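Local coordinates for SusD homolog (Bacteroides thetaiotaomicron VPI-5482, PDB 3IHV), which probably binds glycans at the outer membrane of a gut bacterium, as a member of the SusD family of sugar-binding proteins, at residues A[202-207]-A[222-227]; A[238-242]-A[425-429]; A[280-286]-A[367-373]; A[305-310]-A[489-493]. All coordinates share one frame; numbering follows the deposited sequence.

Interaction 1 of 4, residues A[202-207]-A[222-227]; sequences LTKVYA and AAAKTA
Ala222 sets its CB squarely on the ring of Tyr206, 3.5 Å from the ring centroid and only 6° off the normal, a CH-pi contact over the face. The opposite face of that ring carries Leu202 CD1 from its own helix, and at the rim, near the ring plane, Thr226 OG1 comes within 3.3 Å of Tyr206 CE2. Next to it the helices are at their tightest: Thr203 and Ala223 have their CA atoms 4.4 Å apart, and Ala223 CB lies 3.7 Å from Tyr206 CB. With such small residues the antiparallel axes close to 8.0 Å, at 168°. The packing thins toward Leu202, whose branch meets Thr226 CG2 at no less than 4.1 Å, while beyond Ala222, itself partly exposed, Lys225 runs out to solvent and pairs with Glu221. Tyr206 OH bonds to Glu167.

No hydrogen bond crosses between the helices. Thr226 OG1 turns back to Ala222 O at 2.7 Å, and Thr203 OG1 likewise bonds to Leu199 O, so each hydroxyl bonds within its own helix, meeting the other through van der Waals contact. The chemistry is thus that of a close antiparallel helix pair of the TPR-like SusD fold, held by shape and apolar contact.

Interaction 2 of 4, residues A[238-242]-A[425-429]; sequences LLKDY and AVRRR
Arg429 reaches off its helix into the bend of 238-242. Its CB lies 4.1 Å from Leu238 CD1. CG stands anti to the backbone N (chi1 -167°), which carries the chain across to the loop carbonyls: CG packs on Leu239 O and Lys240 O, and CD stays beside Leu239 O. Two bends, at chi2 and chi3, then fold the chain so that NE meets the edge of the Tyr242 ring at CD1, 3.7 Å away, with ring and guanidinium planes 73° apart. Leu238 CB lies over one guanidinium face and Tyr242 CD1 over the other. At the tip, NH1 donates to Leu239 O over 2.9 Å, on a lone pair in the carbonyl plane, and also pairs with Glu258; NH2 approaches Leu238 CD2 and forms a salt bridge to Glu462. Cutting this side chain back to an alanine is likely to leave Glu258 and Glu462 without their cationic mate and Leu239 O without its side-chain donor, with a gap between Leu238 and Tyr242. A water also joins the backbones, donating to Lys240 O at 2.7 Å and to Arg429 O at 2.8 Å and accepting from Tyr242 N. Leu238 CD1 rests on Ala425 O at 3.5 Å. The arginine thus pins the loop between helices 219-232 and 242-250 to helix 417-430, beside Ala398 of helix 397-412, with Glu462 reaching in from helix 448-463.

Interaction 3 of 4, residues A[280-286]-A[367-373]; sequences IGKWNGV and TPAKWDI
Gly281 and Trp371 bring a loop and the turn after strand 367-368 together, CA to CA 4.4 Å apart, through type I beta turns from Lys282 to Gly285 and from Ala369 to Asp372. Gly281 has positive phi, and its CA lies 3.2 Å from Trp371 O, where a CB would clash. Ile280 lays CG2 over one face of the indole, 3.8 Å from the centroid of the five-membered ring. Farther along the same face, Asn284 ND2 sits 3.4 Å from Trp371 CE3, the amide 11° from parallel with the ring. With CG between backbone N and carbonyl carbon (chi1 69°), the Asn284 amide turns OD1 back to accept from Gly281 N at 2.8 Å, which fixes its rotation. Lys370 CB covers the opposite face. Val286 CG2 fits between Pro368 O and Asp372 CB, and Ile373 CD1 meets Lys282 CD at 3.5 Å. No direct hydrogen bond crosses; one water links Gly281 O, Val286 N and Ile373 N, and another joins Asn284 O to Trp371 N. Asp372 OD2 bonds Tyr328 and Tyr330. The turn leads from edge strand 367-368 of a three-stranded antiparallel sheet into the Asp372 N-cap of helix 373-376, within the SusD family region.

Interaction 4 of 4, residues A[305-310]-A[489-493]; sequences VHTFVL and ELGYW. With NA (sodium ion), chain E.
A sodium site marks the far side of helix 479-493: Gly491 O binds the ion at 2.4 Å and Tyr492 O at 2.9 Å, with Trp494 O and two waters completing the five ligands. The contact itself is made by the other side of that helix end, where Trp493 and Leu490 face helix 306-313. His306 comes in over one face of the Trp493 indole, its CB 4.0 Å from the centroid of the six-membered ring in a CH-pi contact, and its CD2 3.5 Å from Trp493 CZ2. The two rings lie obliquely, planes at 33°, and His306 also meets Tyr366 edge-to-face. Near the pyrrole end, Leu310 CD1 approaches Trp493 CD1 at 3.4 Å. The indole is put there by CG standing anti to the backbone N (chi1 167°), and NE1 is satisfied by Pro356 O, which fixes the turn of the ring.

This is a steep helix-helix crossing within the SusD family region: locally, segments 306-310 and 489-493 cross at 74°, axes 10.0 Å apart, and the first starts from Val305 at its N-cap position, directly after strand 302-304. Losing the indole of Trp493 to a serine would probably leave a gap beside His306 and Leu310 and Pro356 O without its donor. Farther along, Thr307 puts its methyl on the backbone carbonyl of Glu489, CG2 to O 3.6 Å. Leu490 CD2 packs against both Thr307 and Val305 CG1, while the Leu490 side chain also touches Pro500 and Tyr502 of the following loop. Glu489 lies on the exposed margin, its CB 4.0 Å from Thr307 CG2.

From the N terminus, interaction 1 comes first and closes a short hairpin of adjacent helices, 195-210 and 219-232, before any other contact opens. Interaction 2 then opens just after helix 219-232 and closes a long excursion at helix 417-430. Interaction 3 lies wholly within that excursion, joining the loop before strand 302-304 to strand 367-368 and the turn that follows; the two touch where Tyr242 OH comes near Lys370 NZ. Interaction 4 starts between the two halves of interaction 3 and ends at 489-493, so it crosses both interactions 2 and 3. Interactions 2 and 4 bring helices 417-430 and 479-493 back onto earlier chain, while interaction 1 touches none of the others.

Interaction 1 of 4, residues A[202-207]-A[222-227]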
loop_
_atom_site.group_PDB
_atom_site.type_symbol
_atom_site.label_atom_id
_atom_site.label_comp_id
_atom_site.label_asym_id
_atom_site.label_seq_id
_atom_site.Cartn_x
_atom_site.Cartn_y
_atom_site.Cartn_z
ATOM N N LEU A 202 1.038 8.638 10.625
ATOM C CA LEU A 202 0.156 8.984 11.747
ATOM C C LEU A 202 -1.120 9.670 11.232
ATOM O O LEU A 202 -2.201 9.429 11.754
ATOM C CB LEU A 202 0.884 9.830 12.779
ATOM C CG LEU A 202 0.075 10.169 14.022
ATOM C CD1 LEU A 202 -0.518 8.902 14.665
ATOM C CD2 LEU A 202 0.905 11.008 15.031
ATOM N N THR A 203 -0.994 10.493 10.201
ATOM C CA THR A 203 -2.164 11.115 9.571
ATOM C C THR A 203 -3.116 10.030 9.069
ATOM O O THR A 203 -4.320 10.096 9.302
ATOM C CB THR A 203 -1.727 12.009 8.379
ATOM O OG1 THR A 203 -0.836 13.015 8.840
ATOM C CG2 THR A 203 -2.914 12.640 7.633
ATOM N N LYS A 204 -2.575 9.042 8.362
ATOM C CA LYS A 204 -3.413 7.951 7.822
ATOM C C LYS A 204 -4.055 7.104 8.930
ATOM O O LYS A 204 -5.181 6.680 8.816
ATOM C CB LYS A 204 -2.671 7.097 6.813
ATOM C CG LYS A 204 -3.504 5.950 6.197
ATOM C CD LYS A 204 -2.772 5.236 5.074
ATOM C CE LYS A 204 -2.847 6.036 3.793
ATOM N NZ LYS A 204 -2.369 5.284 2.617
ATOM N N VAL A 205 -3.300 6.864 9.987
ATOM C CA VAL A 205 -3.816 6.147 11.169
ATOM C C VAL A 205 -4.953 6.891 11.781
ATOM O O VAL A 205 -6.004 6.311 12.038
ATOM C CB VAL A 205 -2.657 5.936 12.189
ATOM C CG1 VAL A 205 -3.176 5.539 13.605
ATOM C CG2 VAL A 205 -1.616 4.953 11.622
ATOM N N TYR A 206 -4.788 8.199 12.015
ATOM C CA TYR A 206 -5.887 8.963 12.567
ATOM C C TYR A 206 -7.102 9.000 11.656
ATOM O O TYR A 206 -8.232 8.893 12.144
ATOM C CB TYR A 206 -5.491 10.407 12.871
ATOM C CG TYR A 206 -4.582 10.617 14.076
ATOM C CD1 TYR A 206 -4.904 10.070 15.321
ATOM C CD2 TYR A 206 -3.548 11.515 14.021
ATOM C CE1 TYR A 206 -4.082 10.290 16.443
ATOM C CE2 TYR A 206 -2.755 11.790 15.135
ATOM C CZ TYR A 206 -3.049 11.204 16.352
ATOM O OH TYR A 206 -2.257 11.456 17.456
ATOM N N ALA A 207 -6.886 9.178 10.353
ATOM C CA ALA A 207 -8.023 9.206 9.410
ATOM C C ALA A 207 -8.808 7.877 9.456
ATOM O O ALA A 207 -10.036 7.875 9.415
ATOM C CB ALA A 207 -7.515 9.488 7.965
ATOM N N ALA A 222 -7.343 15.323 14.530
ATOM C CA ALA A 222 -5.970 14.874 14.795
ATOM C C ALA A 222 -5.244 14.614 13.481
ATOM O O ALA A 222 -4.069 14.968 13.309
ATOM C CB ALA A 222 -5.965 13.621 15.698
ATOM N N ALA A 223 -5.932 13.976 12.527
ATOM C CA ALA A 223 -5.332 13.707 11.212
ATOM C C ALA A 223 -4.940 15.044 10.544
ATOM O O ALA A 223 -3.831 15.211 10.008
ATOM C CB ALA A 223 -6.345 12.944 10.324
ATOM N N ALA A 224 -5.865 15.983 10.553
ATOM C CA ALA A 224 -5.634 17.282 9.925
ATOM C C ALA A 224 -4.476 18.039 10.600
ATOM O O ALA A 224 -3.668 18.634 9.919
ATOM C CB ALA A 224 -6.914 18.141 9.961
ATOM N N LYS A 225 -4.444 18.049 11.938
ATOM C CA LYS A 225 -3.367 18.750 12.658
ATOM C C LYS A 225 -1.991 18.125 12.406
ATOM O O LYS A 225 -0.983 18.831 12.290
ATOM C CB LYS A 225 -3.682 18.833 14.131
ATOM C CG LYS A 225 -4.823 19.813 14.374
ATOM C CD LYS A 225 -5.139 20.030 15.836
ATOM C CE LYS A 225 -6.127 21.174 15.978
ATOM N NZ LYS A 225 -6.407 21.456 17.395
ATOM N N THR A 226 -1.955 16.808 12.349
ATOM C CA THR A 226 -0.728 16.084 12.068
ATOM C C THR A 226 -0.250 16.397 10.651
ATOM O O THR A 226 0.914 16.739 10.430
ATOM C CB THR A 226 -0.942 14.591 12.257
ATOM O OG1 THR A 226 -1.406 14.374 13.585
ATOM C CG2 THR A 226 0.377 13.825 12.057
ATOM N N ALA A 227 -1.144 16.262 9.669
ATOM C CA ALA A 227 -0.762 16.568 8.270
ATOM C C ALA A 227 -0.298 18.018 8.127
ATOM O O ALA A 227 0.644 18.291 7.388
ATOM C CB ALA A 227 -1.903 16.305 7.309
#

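Interaction 2 of 4, residues A[238-242]-A[425-429]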
loop_
_atom_site.group_PDB
_atom_site.type_symbol
_atom_site.label_atom_id
_atom_site.label_comp_id
_atom_site.label_asym_id
_atom_site.label_seq_id
_atom_site.Cartn_x
_atom_site.Cartn_y
_atom_site.Cartn_z
ATOM N N LEU A 238 5.861 17.208 -4.046
ATOM C CA LEU A 238 5.516 16.343 -5.155
ATOM C C LEU A 238 6.593 16.426 -6.214
ATOM O O LEU A 238 7.106 17.541 -6.541
ATOM C CB LEU A 238 4.172 16.763 -5.775
ATOM C CG LEU A 238 2.964 16.759 -4.833
ATOM C CD1 LEU A 238 1.687 17.355 -5.490
ATOM C CD2 LEU A 238 2.744 15.318 -4.324
ATOM N N LEU A 239 6.951 15.274 -6.758
ATOM C CA LEU A 239 7.858 15.250 -7.872
ATOM C C LEU A 239 7.170 16.013 -8.992
ATOM O O LEU A 239 5.934 15.905 -9.177
ATOM C CB LEU A 239 8.220 13.833 -8.334
ATOM C CG LEU A 239 8.907 12.936 -7.308
ATOM C CD1 LEU A 239 9.425 11.652 -7.975
ATOM C CD2 LEU A 239 10.068 13.700 -6.609
ATOM N N LYS A 240 7.974 16.762 -9.738
ATOM C CA LYS A 240 7.424 17.572 -10.844
ATOM C C LYS A 240 6.651 16.700 -11.837
ATOM O O LYS A 240 5.520 17.027 -12.201
ATOM C CB LYS A 240 8.539 18.347 -11.555
ATOM C CG LYS A 240 8.047 19.151 -12.753
ATOM C CD LYS A 240 9.202 19.938 -13.421
ATOM C CE LYS A 240 8.737 20.530 -14.730
ATOM N NZ LYS A 240 9.728 21.473 -15.356
ATOM N N ASP A 241 7.284 15.590 -12.240
ATOM C CA ASP A 241 6.724 14.678 -13.221
ATOM C C ASP A 241 6.189 13.389 -12.601
ATOM O O ASP A 241 6.928 12.634 -11.991
ATOM C CB ASP A 241 7.774 14.336 -14.252
ATOM C CG ASP A 241 8.242 15.539 -15.009
ATOM O OD1 ASP A 241 7.401 16.357 -15.431
ATOM O OD2 ASP A 241 9.469 15.650 -15.214
ATOM N N TYR A 242 4.903 13.140 -12.776
ATOM C CA TYR A 242 4.281 11.916 -12.228
ATOM C C TYR A 242 5.019 10.672 -12.663
ATOM O O TYR A 242 5.178 9.749 -11.867
ATOM C CB TYR A 242 2.841 11.819 -12.681
ATOM C CG TYR A 242 2.024 10.807 -11.952
ATOM C CD1 TYR A 242 1.601 11.033 -10.631
ATOM C CD2 TYR A 242 1.585 9.664 -12.587
ATOM C CE1 TYR A 242 0.805 10.112 -9.978
ATOM C CE2 TYR A 242 0.794 8.766 -11.951
ATOM C CZ TYR A 242 0.407 8.976 -10.651
ATOM O OH TYR A 242 -0.368 8.013 -10.054
ATOM N N ALA A 425 -2.885 20.933 -5.385
ATOM C CA ALA A 425 -1.459 20.663 -5.653
ATOM C C ALA A 425 -1.345 19.333 -6.355
ATOM O O ALA A 425 -0.589 19.186 -7.344
ATOM C CB ALA A 425 -0.630 20.632 -4.374
ATOM N N VAL A 426 -2.103 18.363 -5.842
ATOM C CA VAL A 426 -2.128 17.038 -6.431
ATOM C C VAL A 426 -2.716 17.042 -7.868
ATOM O O VAL A 426 -2.132 16.439 -8.779
ATOM C CB VAL A 426 -2.857 16.035 -5.549
ATOM C CG1 VAL A 426 -3.007 14.696 -6.279
ATOM C CG2 VAL A 426 -2.081 15.864 -4.243
ATOM N N ARG A 427 -3.814 17.747 -8.068
ATOM C CA ARG A 427 -4.434 17.846 -9.398
ATOM C C ARG A 427 -3.493 18.540 -10.407
ATOM O O ARG A 427 -3.361 18.112 -11.558
ATOM C CB ARG A 427 -5.705 18.695 -9.328
ATOM C CG ARG A 427 -6.799 18.283 -8.355
ATOM C CD ARG A 427 -7.773 17.389 -8.885
ATOM N NE ARG A 427 -8.399 17.880 -10.128
ATOM C CZ ARG A 427 -8.908 17.050 -11.033
ATOM N NH1 ARG A 427 -8.917 15.735 -10.797
ATOM N NH2 ARG A 427 -9.390 17.515 -12.177
ATOM N N ARG A 428 -2.838 19.612 -9.982
ATOM C CA ARG A 428 -1.947 20.327 -10.887
ATOM C C ARG A 428 -0.799 19.437 -11.355
ATOM O O ARG A 428 -0.445 19.392 -12.523
ATOM C CB ARG A 428 -1.430 21.592 -10.189
ATOM C CG ARG A 428 -2.557 22.618 -10.025
ATOM C CD ARG A 428 -2.167 23.757 -9.127
ATOM N NE ARG A 428 -3.237 24.718 -8.987
ATOM C CZ ARG A 428 -3.125 25.892 -8.362
ATOM N NH1 ARG A 428 -1.975 26.262 -7.798
ATOM N NH2 ARG A 428 -4.173 26.712 -8.296
ATOM N N ARG A 429 -0.178 18.734 -10.415
ATOM C CA ARG A 429 0.909 17.856 -10.803
ATOM C C ARG A 429 0.349 16.777 -11.760
ATOM O O ARG A 429 1.013 16.417 -12.752
ATOM C CB ARG A 429 1.563 17.251 -9.548
ATOM C CG ARG A 429 2.884 16.568 -9.771
ATOM C CD ARG A 429 2.745 15.116 -10.174
ATOM N NE ARG A 429 2.219 14.304 -9.110
ATOM C CZ ARG A 429 2.932 13.718 -8.152
ATOM N NH1 ARG A 429 4.261 13.865 -8.084
ATOM N NH2 ARG A 429 2.316 12.960 -7.263
HETATM O O HOH W 1 3.567 15.701 -13.582
#

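Interaction 3 of 4, residues A[280-286]-A[367-373]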
loop_
_atom_site.group_PDB
_atom_site.type_symbol
_atom_site.label_atom_id
_atom_site.label_comp_id
_atom_site.label_asym_id
_atom_site.label_seq_id
_atom_site.Cartn_x
_atom_site.Cartn_y
_atom_site.Cartn_z
ATOM N N ILE A 280 6.594 -7.172 -7.470
ATOM C CA ILE A 280 6.106 -5.888 -7.993
ATOM C C ILE A 280 6.559 -5.760 -9.445
ATOM O O ILE A 280 7.718 -6.069 -9.787
ATOM C CB ILE A 280 6.571 -4.683 -7.153
ATOM C CG1 ILE A 280 6.435 -4.909 -5.618
ATOM C CG2 ILE A 280 5.854 -3.419 -7.629
ATOM C CD1 ILE A 280 5.056 -5.354 -5.086
ATOM N N GLY A 281 5.646 -5.374 -10.325
ATOM C CA GLY A 281 5.916 -5.372 -11.767
ATOM C C GLY A 281 5.826 -6.768 -12.401
ATOM O O GLY A 281 5.985 -6.921 -13.612
ATOM N N LYS A 282 5.560 -7.797 -11.588
ATOM C CA LYS A 282 5.437 -9.156 -12.085
ATOM C C LYS A 282 3.975 -9.553 -12.006
ATOM O O LYS A 282 3.271 -9.535 -13.011
ATOM C CB LYS A 282 6.353 -10.106 -11.279
ATOM C CG LYS A 282 7.831 -9.625 -11.219
ATOM C CD LYS A 282 8.455 -9.426 -12.576
ATOM C CE LYS A 282 8.782 -10.722 -13.270
ATOM N NZ LYS A 282 9.621 -10.727 -14.578
ATOM N N TRP A 283 3.488 -9.825 -10.799
ATOM C CA TRP A 283 2.114 -10.229 -10.617
ATOM C C TRP A 283 1.148 -9.072 -10.925
ATOM O O TRP A 283 0.021 -9.280 -11.393
ATOM C CB TRP A 283 1.921 -10.705 -9.176
ATOM C CG TRP A 283 0.908 -11.789 -9.003
ATOM C CD1 TRP A 283 1.160 -13.126 -9.004
ATOM C CD2 TRP A 283 -0.502 -11.647 -8.745
ATOM N NE1 TRP A 283 0.006 -13.827 -8.772
ATOM C CE2 TRP A 283 -1.028 -12.944 -8.595
ATOM C CE3 TRP A 283 -1.359 -10.559 -8.625
ATOM C CZ2 TRP A 283 -2.382 -13.175 -8.355
ATOM C CZ3 TRP A 283 -2.685 -10.795 -8.376
ATOM C CH2 TRP A 283 -3.180 -12.097 -8.229
ATOM N N ASN A 284 1.605 -7.846 -10.688
ATOM C CA ASN A 284 0.795 -6.667 -10.991
ATOM C C ASN A 284 1.447 -5.836 -12.091
ATOM O O ASN A 284 1.263 -4.624 -12.171
ATOM C CB ASN A 284 0.566 -5.831 -9.745
ATOM C CG ASN A 284 1.831 -5.166 -9.245
ATOM O OD1 ASN A 284 2.961 -5.589 -9.614
ATOM N ND2 ASN A 284 1.677 -4.157 -8.413
ATOM N N GLY A 285 2.225 -6.489 -12.932
ATOM C CA GLY A 285 2.896 -5.796 -14.007
ATOM C C GLY A 285 2.058 -5.645 -15.261
ATOM O O GLY A 285 0.843 -5.889 -15.266
ATOM N N VAL A 286 2.750 -5.292 -16.343
ATOM C CA VAL A 286 2.169 -5.271 -17.669
ATOM C C VAL A 286 2.395 -6.672 -18.192
ATOM O O VAL A 286 3.480 -7.225 -17.994
ATOM C CB VAL A 286 2.861 -4.225 -18.562
ATOM C CG1 VAL A 286 2.411 -4.390 -20.012
ATOM C CG2 VAL A 286 2.530 -2.826 -18.045
ATOM N N THR A 367 -4.057 -3.705 -17.478
ATOM C CA THR A 367 -3.329 -3.862 -16.223
ATOM C C THR A 367 -2.863 -2.494 -15.723
ATOM O O THR A 367 -3.002 -1.481 -16.417
ATOM C CB THR A 367 -2.064 -4.731 -16.427
ATOM O OG1 THR A 367 -1.163 -4.065 -17.357
ATOM C CG2 THR A 367 -2.437 -6.109 -16.973
ATOM N N PRO A 368 -2.308 -2.459 -14.513
ATOM C CA PRO A 368 -1.621 -1.216 -14.166
ATOM C C PRO A 368 -0.412 -1.047 -15.100
ATOM O O PRO A 368 0.101 -2.036 -15.650
ATOM C CB PRO A 368 -1.137 -1.484 -12.719
ATOM C CG PRO A 368 -1.927 -2.692 -12.235
ATOM C CD PRO A 368 -2.293 -3.449 -13.427
ATOM N N ALA A 369 0.038 0.198 -15.290
ATOM C CA ALA A 369 1.237 0.498 -16.075
ATOM C C ALA A 369 2.334 1.102 -15.199
ATOM O O ALA A 369 3.431 1.363 -15.664
ATOM C CB ALA A 369 0.913 1.451 -17.210
ATOM N N LYS A 370 2.043 1.325 -13.917
ATOM C CA LYS A 370 3.005 1.936 -12.991
ATOM C C LYS A 370 4.285 1.125 -12.824
ATOM O O LYS A 370 5.342 1.691 -12.559
ATOM C CB LYS A 370 2.353 2.129 -11.638
ATOM C CG LYS A 370 1.270 3.181 -11.688
ATOM C CD LYS A 370 0.580 3.408 -10.356
ATOM C CE LYS A 370 -0.271 4.688 -10.412
ATOM N NZ LYS A 370 -1.064 5.049 -9.167
ATOM N N TRP A 371 4.157 -0.195 -12.922
ATOM C CA TRP A 371 5.292 -1.100 -12.738
ATOM C C TRP A 371 5.637 -1.861 -14.027
ATOM O O TRP A 371 5.976 -3.041 -14.007
ATOM C CB TRP A 371 5.102 -1.993 -11.491
ATOM C CG TRP A 371 4.756 -1.141 -10.300
ATOM C CD1 TRP A 371 5.632 -0.434 -9.523
ATOM C CD2 TRP A 371 3.434 -0.802 -9.826
ATOM N NE1 TRP A 371 4.940 0.320 -8.592
ATOM C CE2 TRP A 371 3.601 0.077 -8.729
ATOM C CE3 TRP A 371 2.144 -1.231 -10.155
ATOM C CZ2 TRP A 371 2.522 0.600 -8.010
ATOM C CZ3 TRP A 371 1.057 -0.709 -9.443
ATOM C CH2 TRP A 371 1.265 0.183 -8.362
ATOM N N ASP A 372 5.598 -1.124 -15.142
ATOM C CA ASP A 372 6.000 -1.628 -16.427
ATOM C C ASP A 372 7.545 -1.758 -16.504
ATOM O O ASP A 372 8.281 -0.790 -16.787
ATOM C CB ASP A 372 5.474 -0.710 -17.509
ATOM C CG ASP A 372 5.782 -1.212 -18.885
ATOM O OD1 ASP A 372 6.749 -2.018 -19.041
ATOM O OD2 ASP A 372 5.097 -0.757 -19.801
ATOM N N ILE A 373 8.018 -2.962 -16.218
ATOM C CA ILE A 373 9.453 -3.248 -16.213
ATOM C C ILE A 373 10.123 -2.969 -17.592
ATOM O O ILE A 373 11.184 -2.361 -17.641
ATOM C CB ILE A 373 9.728 -4.692 -15.716
ATOM C CG1 ILE A 373 9.378 -4.808 -14.235
ATOM C CG2 ILE A 373 11.174 -5.085 -15.973
ATOM C CD1 ILE A 373 9.506 -6.229 -13.652
HETATM O O HOH W 2 5.837 -5.129 -15.793
HETATM O O HOH W 3 2.296 -2.423 -13.692
#

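Interaction 4 of 4, residues A[305-310]-A[489-493]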
loop_
_atom_site.group_PDB
_atom_site.type_symbol
_atom_site.label_atom_id
_atom_site.label_comp_id
_atom_site.label_asym_id
_atom_site.label_seq_id
_atom_site.Cartn_x
_atom_site.Cartn_y
_atom_site.Cartn_z
ATOM N N VAL A 305 -10.623 -2.469 -13.662
ATOM C CA VAL A 305 -12.065 -2.474 -13.894
ATOM C C VAL A 305 -12.375 -1.468 -14.994
ATOM O O VAL A 305 -12.029 -0.289 -14.872
ATOM C CB VAL A 305 -12.824 -2.222 -12.593
ATOM C CG1 VAL A 305 -14.350 -2.078 -12.837
ATOM C CG2 VAL A 305 -12.538 -3.372 -11.551
ATOM N N HIS A 306 -13.041 -1.894 -16.069
ATOM C CA HIS A 306 -13.157 -0.986 -17.219
ATOM C C HIS A 306 -13.983 0.283 -16.987
ATOM O O HIS A 306 -13.700 1.322 -17.579
ATOM C CB HIS A 306 -13.596 -1.672 -18.499
ATOM C CG HIS A 306 -13.173 -0.909 -19.706
ATOM N ND1 HIS A 306 -11.844 -0.754 -20.034
ATOM C CD2 HIS A 306 -13.880 -0.187 -20.606
ATOM C CE1 HIS A 306 -11.759 -0.019 -21.131
ATOM N NE2 HIS A 306 -12.980 0.335 -21.500
ATOM N N THR A 307 -14.986 0.211 -16.113
ATOM C CA THR A 307 -15.755 1.400 -15.788
ATOM C C THR A 307 -14.877 2.516 -15.166
ATOM O O THR A 307 -15.151 3.709 -15.356
ATOM C CB THR A 307 -16.933 1.050 -14.937
ATOM O OG1 THR A 307 -16.530 0.134 -13.924
ATOM C CG2 THR A 307 -18.060 0.360 -15.815
ATOM N N PHE A 308 -13.831 2.140 -14.438
ATOM C CA PHE A 308 -12.861 3.106 -13.928
ATOM C C PHE A 308 -12.170 3.799 -15.102
ATOM O O PHE A 308 -12.037 5.045 -15.130
ATOM C CB PHE A 308 -11.863 2.399 -13.003
ATOM C CG PHE A 308 -10.776 3.297 -12.441
ATOM C CD1 PHE A 308 -11.092 4.478 -11.799
ATOM C CD2 PHE A 308 -9.426 2.913 -12.487
ATOM C CE1 PHE A 308 -10.111 5.261 -11.253
ATOM C CE2 PHE A 308 -8.455 3.712 -11.942
ATOM C CZ PHE A 308 -8.802 4.881 -11.341
ATOM N N VAL A 309 -11.718 2.987 -16.065
ATOM C CA VAL A 309 -11.131 3.506 -17.292
ATOM C C VAL A 309 -12.077 4.488 -17.971
ATOM O O VAL A 309 -11.648 5.590 -18.365
ATOM C CB VAL A 309 -10.735 2.404 -18.306
ATOM C CG1 VAL A 309 -10.260 3.042 -19.649
ATOM C CG2 VAL A 309 -9.708 1.448 -17.724
ATOM N N LEU A 310 -13.345 4.099 -18.138
ATOM C CA LEU A 310 -14.297 4.990 -18.808
ATOM C C LEU A 310 -14.445 6.330 -18.065
ATOM O O LEU A 310 -14.456 7.393 -18.717
ATOM C CB LEU A 310 -15.637 4.289 -19.023
ATOM C CG LEU A 310 -15.586 3.054 -19.928
ATOM C CD1 LEU A 310 -16.969 2.359 -19.973
ATOM C CD2 LEU A 310 -15.105 3.343 -21.361
ATOM N N GLU A 489 -22.652 -1.231 -12.872
ATOM C CA GLU A 489 -22.054 -0.371 -13.875
ATOM C C GLU A 489 -21.367 -1.123 -14.997
ATOM O O GLU A 489 -21.502 -0.753 -16.159
ATOM C CB GLU A 489 -21.125 0.653 -13.232
ATOM C CG GLU A 489 -21.842 1.659 -12.291
ATOM C CD GLU A 489 -22.681 2.711 -13.026
ATOM O OE1 GLU A 489 -22.515 2.907 -14.248
ATOM O OE2 GLU A 489 -23.540 3.320 -12.362
ATOM N N LEU A 490 -20.667 -2.199 -14.668
ATOM C CA LEU A 490 -20.076 -3.041 -15.691
ATOM C C LEU A 490 -21.173 -3.660 -16.521
ATOM O O LEU A 490 -21.020 -3.797 -17.734
ATOM C CB LEU A 490 -19.185 -4.129 -15.063
ATOM C CG LEU A 490 -17.889 -3.663 -14.436
ATOM C CD1 LEU A 490 -17.273 -4.752 -13.495
ATOM C CD2 LEU A 490 -16.899 -3.262 -15.545
ATOM N N GLY A 491 -22.286 -4.015 -15.878
ATOM C CA GLY A 491 -23.411 -4.598 -16.600
ATOM C C GLY A 491 -24.005 -3.613 -17.582
ATOM O O GLY A 491 -24.388 -4.008 -18.685
ATOM N N TYR A 492 -24.096 -2.333 -17.207
ATOM C CA TYR A 492 -24.592 -1.315 -18.136
ATOM C C TYR A 492 -23.614 -1.183 -19.348
ATOM O O TYR A 492 -24.027 -1.124 -20.500
ATOM C CB TYR A 492 -24.764 0.055 -17.471
ATOM C CG TYR A 492 -25.659 0.123 -16.230
ATOM C CD1 TYR A 492 -26.839 -0.574 -16.148
ATOM C CD2 TYR A 492 -25.348 1.001 -15.187
ATOM C CE1 TYR A 492 -27.649 -0.472 -15.019
ATOM C CE2 TYR A 492 -26.147 1.111 -14.057
ATOM C CZ TYR A 492 -27.291 0.364 -13.983
ATOM O OH TYR A 492 -28.088 0.474 -12.856
ATOM N N TRP A 493 -22.328 -1.110 -19.078
ATOM C CA TRP A 493 -21.322 -1.037 -20.141
ATOM C C TRP A 493 -21.316 -2.213 -21.150
ATOM O O TRP A 493 -21.241 -2.015 -22.384
ATOM C CB TRP A 493 -19.956 -0.921 -19.468
ATOM C CG TRP A 493 -18.815 -1.132 -20.390
ATOM C CD1 TRP A 493 -18.471 -0.362 -21.437
ATOM C CD2 TRP A 493 -17.867 -2.189 -20.320
ATOM N NE1 TRP A 493 -17.342 -0.858 -22.038
ATOM C CE2 TRP A 493 -16.940 -1.980 -21.351
ATOM C CE3 TRP A 493 -17.691 -3.283 -19.454
ATOM C CZ2 TRP A 493 -15.871 -2.846 -21.580
ATOM C CZ3 TRP A 493 -16.609 -4.142 -19.674
ATOM C CH2 TRP A 493 -15.711 -3.905 -20.716
HETATM NA NA NA E . -25.388 -3.694 -20.884
HETATM O O HOH W 4 -26.397 -2.653 -22.437
HETATM O O HOH W 5 -27.457 -3.285 -19.483
#